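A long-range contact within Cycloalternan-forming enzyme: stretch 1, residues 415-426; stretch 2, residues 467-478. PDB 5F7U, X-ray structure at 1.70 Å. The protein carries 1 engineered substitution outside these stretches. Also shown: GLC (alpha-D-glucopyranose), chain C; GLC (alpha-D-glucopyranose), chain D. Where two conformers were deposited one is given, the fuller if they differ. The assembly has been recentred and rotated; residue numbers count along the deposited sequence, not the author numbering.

Stretch 1 (415-426) TYTAKKNGEAFS
Stretch 2, residues 467-478: VYEQRDNDEEYM

The side-chain amide of Gln 470 (chi1 t, chi2 p) bonds to both backbone groups of Lys 419, as a neighbouring peptide group would. Lys 419 N donates to Gln 470 OE1 (2.8 Å), and Gln 470 NE2 returns a bond to Lys 419 O (3.0 Å), for a primary amide carries donor and acceptor side by side. Gln 470 NE2 also reaches Asp 474 OD1 (3.0 Å), one helical turn on.

Stretch 2 is helical from 469, with Tyr 468 at the N-cap. Stretch 1 has no regular structure; residues 416-421 run roughly in the sense of the helix, and after the turn the chain leads back. CA atoms pair Ala 418 with Gln 470 (5.5 Å) and Lys 420 with Asn 473 (5.4 Å). Small Ala 418 admits Gln 470 OE1 to 3.3 Å from Ala 418 CB. The Asn 473 amide (chi1 m) serves both a carbonyl and an ammonium: ND2 donates weakly to Lys 419 O (3.2 Å), OD1 accepts from Lys 420 NZ (3.0 Å).

A type I' turn, Lys 420 to Glu 423, puts Asn 421 and Gly 422 at positive phi (both 59°). One face of the Tyr 477 ring (chi1 t) receives Gly 422 N, 3.6 Å from Tyr 477 CG; a CB on Gly 422 would lie 2.4 Å from Tyr 477 CD2.

At the other end, chain C glucose O6 joins Tyr 416 OH (2.8 Å; chi1 p) and Gln 470 N (2.9 Å), while its O4 donates to Glu 469 OE1 (2.6 Å).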

ATOM      1  N   THR A 415       4.691   1.054 -40.814  1.00 23.78           N
ATOM      2  CA  THR A 415       4.341   2.023 -41.858  1.00 24.76           C
ATOM      3  C   THR A 415       2.861   1.881 -42.179  1.00 25.27           C
ATOM      4  O   THR A 415       2.265   0.835 -41.889  1.00 25.29           O
ATOM      5  CB  THR A 415       5.224   1.878 -43.110  1.00 25.45           C
ATOM      6  OG1 THR A 415       5.126   0.543 -43.633  1.00 25.84           O
ATOM      7  CG2 THR A 415       6.684   2.198 -42.780  1.00 25.25           C
ATOM      8  N   TYR A 416       2.274   2.943 -42.741  1.00 25.92           N
ATOM      9  CA  TYR A 416       0.814   3.079 -42.920  1.00 26.35           C
ATOM     10  C   TYR A 416       0.510   4.377 -43.680  1.00 27.36           C
ATOM     11  O   TYR A 416       1.351   5.286 -43.727  1.00 27.50           O
ATOM     12  CB  TYR A 416       0.098   3.124 -41.553  1.00 25.38           C
ATOM     13  CG  TYR A 416       0.676   4.178 -40.625  1.00 24.46           C
ATOM     14  CD1 TYR A 416       0.203   5.502 -40.658  1.00 24.56           C
ATOM     15  CD2 TYR A 416       1.724   3.869 -39.742  1.00 23.65           C
ATOM     16  CE1 TYR A 416       0.745   6.478 -39.824  1.00 23.97           C
ATOM     17  CE2 TYR A 416       2.270   4.841 -38.906  1.00 22.98           C
ATOM     18  CZ  TYR A 416       1.778   6.136 -38.952  1.00 22.98           C
ATOM     19  OH  TYR A 416       2.312   7.088 -38.129  1.00 22.19           O
ATOM     20  N   THR A 417      -0.695   4.476 -44.237  1.00 27.96           N
ATOM     21  CA  THR A 417      -1.183   5.749 -44.745  1.00 28.84           C
ATOM     22  C   THR A 417      -1.759   6.508 -43.553  1.00 28.40           C
ATOM     23  O   THR A 417      -2.657   6.005 -42.857  1.00 28.01           O
ATOM     24  CB  THR A 417      -2.218   5.542 -45.860  1.00 29.80           C
ATOM     25  OG1 THR A 417      -1.598   4.821 -46.928  1.00 30.62           O
ATOM     26  CG2 THR A 417      -2.749   6.888 -46.399  1.00 30.48           C
ATOM     27  N   ALA A 418      -1.226   7.706 -43.305  1.00 28.44           N
ATOM     28  CA  ALA A 418      -1.671   8.523 -42.176  1.00 28.52           C
ATOM     29  C   ALA A 418      -3.157   8.851 -42.302  1.00 29.11           C
ATOM     30  O   ALA A 418      -3.682   8.991 -43.421  1.00 29.64           O
ATOM     31  CB  ALA A 418      -0.852   9.795 -42.069  1.00 28.44           C
ATOM     32  N   LYS A 419      -3.826   8.941 -41.160  1.00 29.01           N
ATOM     33  CA  LYS A 419      -5.252   9.240 -41.129  1.00 29.88           C
ATOM     34  C   LYS A 419      -5.500  10.612 -40.530  1.00 30.37           C
ATOM     35  O   LYS A 419      -4.894  10.984 -39.521  1.00 28.90           O
ATOM     36  CB  LYS A 419      -6.025   8.165 -40.365  1.00 29.71           C
ATOM     37  CG  LYS A 419      -6.049   6.798 -41.036  1.00 30.17           C
ATOM     38  CD  LYS A 419      -6.822   5.797 -40.184  1.00 30.11           C
ATOM     39  CE  LYS A 419      -7.069   4.484 -40.923  1.00 30.31           C
ATOM     40  NZ  LYS A 419      -7.805   4.672 -42.192  1.00 31.99           N
ATOM     41  N   LYS A 420      -6.386  11.361 -41.182  1.00 31.84           N
ATOM     42  CA  LYS A 420      -6.812  12.674 -40.711  1.00 33.03           C
ATOM     43  C   LYS A 420      -8.013  12.542 -39.768  1.00 33.25           C
ATOM     44  O   LYS A 420      -8.610  11.463 -39.646  1.00 32.57           O
ATOM     45  CB  LYS A 420      -7.176  13.566 -41.910  1.00 34.72           C
ATOM     46  CG  LYS A 420      -6.036  13.868 -42.882  1.00 36.13           C
ATOM     47  CD  LYS A 420      -5.134  14.995 -42.389  1.00 36.63           C
ATOM     48  CE  LYS A 420      -4.430  15.694 -43.551  1.00 38.20           C
ATOM     49  NZ  LYS A 420      -3.161  16.312 -43.067  1.00 38.27           N
ATOM     50  N   ASN A 421      -8.350  13.642 -39.092  1.00 33.97           N
ATOM     51  CA  ASN A 421      -9.570  13.750 -38.284  1.00 34.75           C
ATOM     52  C   ASN A 421      -9.688  12.725 -37.144  1.00 34.35           C
ATOM     53  O   ASN A 421     -10.791  12.326 -36.761  1.00 35.62           O
ATOM     54  CB  ASN A 421     -10.815  13.763 -39.197  1.00 36.14           C
ATOM     55  CG  ASN A 421     -10.672  14.735 -40.349  1.00 37.61           C
ATOM     56  OD1 ASN A 421     -10.341  15.900 -40.148  1.00 38.39           O
ATOM     57  ND2 ASN A 421     -10.892  14.257 -41.567  1.00 38.44           N
ATOM     58  N   GLY A 422      -8.538  12.317 -36.612  1.00 33.69           N
ATOM     59  CA  GLY A 422      -8.451  11.378 -35.483  1.00 32.79           C
ATOM     60  C   GLY A 422      -9.092  10.020 -35.706  1.00 32.56           C
ATOM     61  O   GLY A 422      -9.432   9.332 -34.740  1.00 32.96           O
ATOM     62  N   GLU A 423      -9.251   9.637 -36.975  1.00 32.50           N
ATOM     63  CA  GLU A 423      -9.813   8.336 -37.356  1.00 31.83           C
ATOM     64  C   GLU A 423      -8.905   7.234 -36.809  1.00 30.00           C
ATOM     65  O   GLU A 423      -7.678   7.393 -36.762  1.00 29.25           O
ATOM     66  CB  GLU A 423      -9.962   8.229 -38.890  1.00 33.72           C
ATOM     67  CG  GLU A 423     -11.091   9.086 -39.465  1.00 35.73           C
ATOM     68  CD  GLU A 423     -10.958   9.407 -40.958  1.00 38.08           C
ATOM     69  OE1 GLU A 423     -10.130   8.791 -41.669  1.00 38.95           O
ATOM     70  OE2 GLU A 423     -11.702  10.302 -41.434  1.00 39.33           O
ATOM     71  N   ALA A 424      -9.515   6.142 -36.368  1.00 28.58           N
ATOM     72  CA  ALA A 424      -8.776   5.046 -35.738  1.00 27.05           C
ATOM     73  C   ALA A 424      -8.221   4.080 -36.773  1.00 26.96           C
ATOM     74  O   ALA A 424      -8.793   3.932 -37.867  1.00 27.88           O
ATOM     75  CB  ALA A 424      -9.660   4.314 -34.739  1.00 26.88           C
ATOM     76  N   PHE A 425      -7.089   3.458 -36.434  1.00 25.72           N
ATOM     77  CA  PHE A 425      -6.505   2.377 -37.226  1.00 25.50           C
ATOM     78  C   PHE A 425      -7.024   1.009 -36.782  1.00 25.09           C
ATOM     79  O   PHE A 425      -7.443   0.827 -35.622  1.00 24.56           O
ATOM     80  CB  PHE A 425      -4.972   2.376 -37.097  1.00 24.75           C
ATOM     81  CG  PHE A 425      -4.301   3.558 -37.731  1.00 25.19           C
ATOM     82  CD1 PHE A 425      -4.106   4.742 -37.012  1.00 24.95           C
ATOM     83  CD2 PHE A 425      -3.850   3.493 -39.049  1.00 25.73           C
ATOM     84  CE1 PHE A 425      -3.491   5.842 -37.607  1.00 25.21           C
ATOM     85  CE2 PHE A 425      -3.230   4.593 -39.646  1.00 26.15           C
ATOM     86  CZ  PHE A 425      -3.053   5.768 -38.923  1.00 25.69           C
ATOM     87  N   SER A 426      -6.999   0.062 -37.717  0.50 25.70           N
ATOM     88  CA  SER A 426      -7.159  -1.359 -37.428  0.50 25.71           C
ATOM     89  C   SER A 426      -5.784  -1.985 -37.663  0.50 25.43           C
ATOM     90  O   SER A 426      -4.875  -1.296 -38.175  0.50 25.48           O
ATOM     91  CB  SER A 426      -8.210  -1.980 -38.358  0.50 26.79           C
ATOM     92  OG  SER A 426      -9.459  -1.326 -38.225  0.50 27.31           O
ATOM     93  N   VAL A 467       8.167  17.702 -36.744  1.00 31.50           N
ATOM     94  CA  VAL A 467       7.127  17.297 -37.692  1.00 30.92           C
ATOM     95  C   VAL A 467       6.980  15.774 -37.643  1.00 29.30           C
ATOM     96  O   VAL A 467       7.970  15.046 -37.748  1.00 29.35           O
ATOM     97  CB  VAL A 467       7.444  17.785 -39.131  1.00 32.10           C
ATOM     98  CG1 VAL A 467       6.418  17.264 -40.132  1.00 32.90           C
ATOM     99  CG2 VAL A 467       7.488  19.310 -39.176  1.00 33.13           C
ATOM    100  N   TYR A 468       5.747  15.299 -37.435  1.00 27.80           N
ATOM    101  CA  TYR A 468       5.451  13.864 -37.514  1.00 26.04           C
ATOM    102  C   TYR A 468       3.990  13.719 -37.902  1.00 26.02           C
ATOM    103  O   TYR A 468       3.092  14.007 -37.102  1.00 25.17           O
ATOM    104  CB  TYR A 468       5.741  13.145 -36.179  1.00 24.60           C
ATOM    105  CG  TYR A 468       5.898  11.653 -36.321  1.00 23.93           C
ATOM    106  CD1 TYR A 468       7.121  11.099 -36.701  1.00 23.94           C
ATOM    107  CD2 TYR A 468       4.821  10.778 -36.063  1.00 23.45           C
ATOM    108  CE1 TYR A 468       7.282   9.723 -36.834  1.00 23.79           C
ATOM    109  CE2 TYR A 468       4.972   9.395 -36.187  1.00 23.27           C
ATOM    110  CZ  TYR A 468       6.207   8.872 -36.571  1.00 23.43           C
ATOM    111  OH  TYR A 468       6.397   7.511 -36.714  1.00 23.23           O
ATOM    112  N   GLU A 469       3.765  13.298 -39.150  1.00 26.27           N
ATOM    113  CA  GLU A 469       2.448  13.404 -39.793  1.00 26.67           C
ATOM    114  C   GLU A 469       1.248  12.978 -38.933  1.00 26.09           C
ATOM    115  O   GLU A 469       0.328  13.782 -38.712  1.00 26.03           O
ATOM    116  CB  GLU A 469       2.445  12.665 -41.131  1.00 27.43           C
ATOM    117  CG  GLU A 469       1.209  12.927 -41.973  1.00 28.37           C
ATOM    118  CD  GLU A 469       1.251  12.231 -43.328  1.00 29.64           C
ATOM    119  OE1 GLU A 469       2.075  11.312 -43.540  1.00 29.59           O
ATOM    120  OE2 GLU A 469       0.427  12.592 -44.187  1.00 30.39           O
ATOM    121  N   GLN A 470       1.261  11.734 -38.444  1.00 25.38           N
ATOM    122  CA  GLN A 470       0.127  11.209 -37.675  1.00 25.00           C
ATOM    123  C   GLN A 470      -0.136  11.985 -36.397  1.00 24.49           C
ATOM    124  O   GLN A 470      -1.285  12.255 -36.066  1.00 23.91           O
ATOM    125  CB  GLN A 470       0.278   9.710 -37.365  1.00 24.32           C
ATOM    126  CG  GLN A 470      -1.016   9.053 -36.870  1.00 24.40           C
ATOM    127  CD  GLN A 470      -2.162   9.235 -37.855  1.00 25.13           C
ATOM    128  OE1 GLN A 470      -2.005   8.978 -39.037  1.00 25.66           O
ATOM    129  NE2 GLN A 470      -3.310   9.687 -37.371  1.00 25.22           N
ATOM    130  N   ARG A 471       0.944  12.337 -35.701  1.00 24.64           N
ATOM    131  CA  ARG A 471       0.870  13.077 -34.453  1.00 25.24           C
ATOM    132  C   ARG A 471       0.298  14.475 -34.732  1.00 25.75           C
ATOM    133  O   ARG A 471      -0.579  14.937 -34.000  1.00 25.82           O
ATOM    134  CB  ARG A 471       2.264  13.146 -33.830  1.00 26.01           C
ATOM    135  CG  ARG A 471       2.319  13.394 -32.333  1.00 26.66           C
ATOM    136  CD  ARG A 471       3.781  13.682 -31.973  1.00 28.40           C
ATOM    137  NE  ARG A 471       4.084  15.107 -32.142  1.00 30.63           N
ATOM    138  CZ  ARG A 471       5.223  15.624 -32.593  1.00 31.93           C
ATOM    139  NH1 ARG A 471       5.330  16.941 -32.669  1.00 33.19           N
ATOM    140  NH2 ARG A 471       6.254  14.863 -32.970  1.00 32.17           N
ATOM    141  N   ASP A 472       0.775  15.116 -35.804  1.00 26.44           N
ATOM    142  CA  ASP A 472       0.278  16.435 -36.232  1.00 27.20           C
ATOM    143  C   ASP A 472      -1.222  16.397 -36.570  1.00 27.17           C
ATOM    144  O   ASP A 472      -1.986  17.242 -36.098  1.00 26.84           O
ATOM    145  CB  ASP A 472       1.132  16.996 -37.388  1.00 28.76           C
ATOM    146  CG  ASP A 472       2.559  17.320 -36.957  1.00 29.34           C
ATOM    147  OD1 ASP A 472       2.768  17.674 -35.765  1.00 30.27           O
ATOM    148  OD2 ASP A 472       3.487  17.205 -37.790  1.00 29.79           O
ATOM    149  N   ASN A 473      -1.637  15.389 -37.338  1.00 26.87           N
ATOM    150  CA  ASN A 473      -3.058  15.161 -37.642  1.00 26.96           C
ATOM    151  C   ASN A 473      -3.922  15.023 -36.378  1.00 26.39           C
ATOM    152  O   ASN A 473      -4.954  15.695 -36.239  1.00 26.16           O
ATOM    153  CB  ASN A 473      -3.234  13.917 -38.529  1.00 27.04           C
ATOM    154  CG  ASN A 473      -2.704  14.095 -39.946  1.00 27.76           C
ATOM    155  OD1 ASN A 473      -2.323  15.185 -40.371  1.00 27.91           O
ATOM    156  ND2 ASN A 473      -2.673  12.993 -40.688  1.00 28.02           N
ATOM    157  N   ASP A 474      -3.478  14.161 -35.453  1.00 25.71           N
ATOM    158  CA  ASP A 474      -4.190  13.928 -34.208  1.00 25.89           C
ATOM    159  C   ASP A 474      -4.304  15.188 -33.361  1.00 26.20           C
ATOM    160  O   ASP A 474      -5.356  15.443 -32.775  1.00 26.15           O
ATOM    161  CB  ASP A 474      -3.510  12.820 -33.398  1.00 25.19           C
ATOM    162  CG  ASP A 474      -3.662  11.442 -34.029  1.00 25.46           C
ATOM    163  OD1 ASP A 474      -4.360  11.291 -35.059  1.00 26.46           O
ATOM    164  OD2 ASP A 474      -3.083  10.482 -33.480  1.00 25.12           O
ATOM    165  N   GLU A 475      -3.230  15.978 -33.328  1.00 26.81           N
ATOM    166  CA  GLU A 475      -3.213  17.216 -32.566  1.00 27.96           C
ATOM    167  C   GLU A 475      -4.235  18.220 -33.091  1.00 28.50           C
ATOM    168  O   GLU A 475      -4.983  18.815 -32.307  1.00 27.93           O
ATOM    169  CB  GLU A 475      -1.823  17.849 -32.569  1.00 29.26           C
ATOM    170  CG  GLU A 475      -1.776  19.060 -31.654  1.00 31.05           C
ATOM    171  CD  GLU A 475      -0.414  19.686 -31.521  1.00 32.52           C
ATOM    172  OE1 GLU A 475      -0.332  20.927 -31.624  1.00 34.48           O
ATOM    173  OE2 GLU A 475       0.564  18.951 -31.317  1.00 32.76           O
ATOM    174  N   GLU A 476      -4.261  18.411 -34.410  1.00 29.41           N
ATOM    175  CA  GLU A 476      -5.217  19.327 -35.022  1.00 30.78           C
ATOM    176  C   GLU A 476      -6.661  18.939 -34.688  1.00 29.99           C
ATOM    177  O   GLU A 476      -7.463  19.798 -34.322  1.00 29.36           O
ATOM    178  CB  GLU A 476      -4.998  19.411 -36.538  1.00 33.15           C
ATOM    179  CG  GLU A 476      -5.804  20.517 -37.211  1.00 36.86           C
ATOM    180  CD  GLU A 476      -5.399  20.756 -38.658  1.00 39.28           C
ATOM    181  OE1 GLU A 476      -4.339  20.229 -39.089  1.00 40.82           O
ATOM    182  OE2 GLU A 476      -6.134  21.487 -39.369  1.00 41.63           O
ATOM    183  N   TYR A 477      -6.964  17.642 -34.781  1.00 29.14           N
ATOM    184  CA  TYR A 477      -8.283  17.111 -34.428  1.00 29.06           C
ATOM    185  C   TYR A 477      -8.625  17.325 -32.953  1.00 28.06           C
ATOM    186  O   TYR A 477      -9.718  17.806 -32.621  1.00 27.80           O
ATOM    187  CB  TYR A 477      -8.383  15.618 -34.789  1.00 29.04           C
ATOM    188  CG  TYR A 477      -9.749  15.007 -34.514  1.00 29.73           C
ATOM    189  CD1 TYR A 477     -10.869  15.368 -35.283  1.00 30.36           C
ATOM    190  CD2 TYR A 477      -9.926  14.078 -33.481  1.00 29.01           C
ATOM    191  CE1 TYR A 477     -12.117  14.809 -35.037  1.00 30.98           C
ATOM    192  CE2 TYR A 477     -11.174  13.518 -33.226  1.00 29.69           C
ATOM    193  CZ  TYR A 477     -12.265  13.892 -34.004  1.00 30.83           C
ATOM    194  OH  TYR A 477     -13.506  13.347 -33.769  1.00 32.21           O
ATOM    195  N   MET A 478      -7.682  16.955 -32.083  1.00 26.75           N
ATOM    196  CA  MET A 478      -7.841  17.075 -30.643  1.00 26.33           C
ATOM    197  C   MET A 478      -8.197  18.505 -30.229  1.00 26.68           C
ATOM    198  O   MET A 478      -9.132  18.714 -29.459  1.00 26.61           O
ATOM    199  CB  MET A 478      -6.555  16.608 -29.959  1.00 25.46           C
ATOM    200  CG  MET A 478      -6.634  16.488 -28.456  1.00 24.87           C
ATOM    201  SD  MET A 478      -5.013  15.929 -27.906  1.00 24.47           S
ATOM    202  CE  MET A 478      -5.303  15.844 -26.147  1.00 23.23           C
TER
HETATM  203  C1  GLC C   2       4.910   6.265 -40.933  1.00 31.93           C
HETATM  204  C2  GLC C   2       4.000   6.294 -42.170  1.00 30.73           C
HETATM  205  C3  GLC C   2       4.094   7.633 -42.908  1.00 30.50           C
HETATM  206  C4  GLC C   2       3.859   8.808 -41.961  1.00 30.04           C
HETATM  207  C5  GLC C   2       4.772   8.719 -40.728  1.00 29.76           C
HETATM  208  C6  GLC C   2       4.404   9.768 -39.687  1.00 28.82           C
HETATM  209  O2  GLC C   2       4.337   5.227 -43.059  1.00 28.50           O
HETATM  210  O3  GLC C   2       3.118   7.677 -43.954  1.00 32.92           O
HETATM  211  O4  GLC C   2       4.102  10.038 -42.646  1.00 30.11           O
HETATM  212  O5  GLC C   2       4.667   7.423 -40.111  1.00 30.60           O
HETATM  213  O6  GLC C   2       3.061   9.540 -39.240  1.00 27.48           O
HETATM  214  C1  GLC D   1       9.478   8.997 -40.224  1.00 54.50           C
HETATM  215  C2  GLC D   1      10.613   8.570 -41.190  1.00 54.10           C
HETATM  216  C3  GLC D   1      10.235   7.412 -42.134  1.00 51.77           C
HETATM  217  C4  GLC D   1       9.499   6.290 -41.401  1.00 50.61           C
HETATM  218  C5  GLC D   1       8.303   6.957 -40.722  1.00 47.91           C
HETATM  219  C6  GLC D   1       7.217   6.001 -40.243  1.00 41.65           C
HETATM  220  O1  GLC D   1       8.564   9.928 -40.841  1.00 55.48           O
HETATM  221  O2  GLC D   1      11.037   9.697 -41.968  1.00 56.47           O
HETATM  222  O3  GLC D   1      11.401   6.882 -42.771  1.00 53.59           O
HETATM  223  O4  GLC D   1       9.066   5.283 -42.322  1.00 50.15           O
HETATM  224  O5  GLC D   1       8.753   7.862 -39.699  1.00 52.38           O
HETATM  225  O6  GLC D   1       6.284   6.067 -41.332  1.00 35.07           O
HETATM  226  O   HOH W   1       4.143   6.103 -36.459  1.00 20.38           O
HETATM  227  O   HOH W   2       0.887   8.787 -45.063  1.00 33.55           O
HETATM  228  O   HOH W   3      -5.834  12.441 -37.265  1.00 32.26           O
HETATM  229  O   HOH W   4      -2.227  13.178 -43.405  1.00 30.26           O
HETATM  230  O   HOH W   5      -6.516  15.839 -38.547  1.00 31.49           O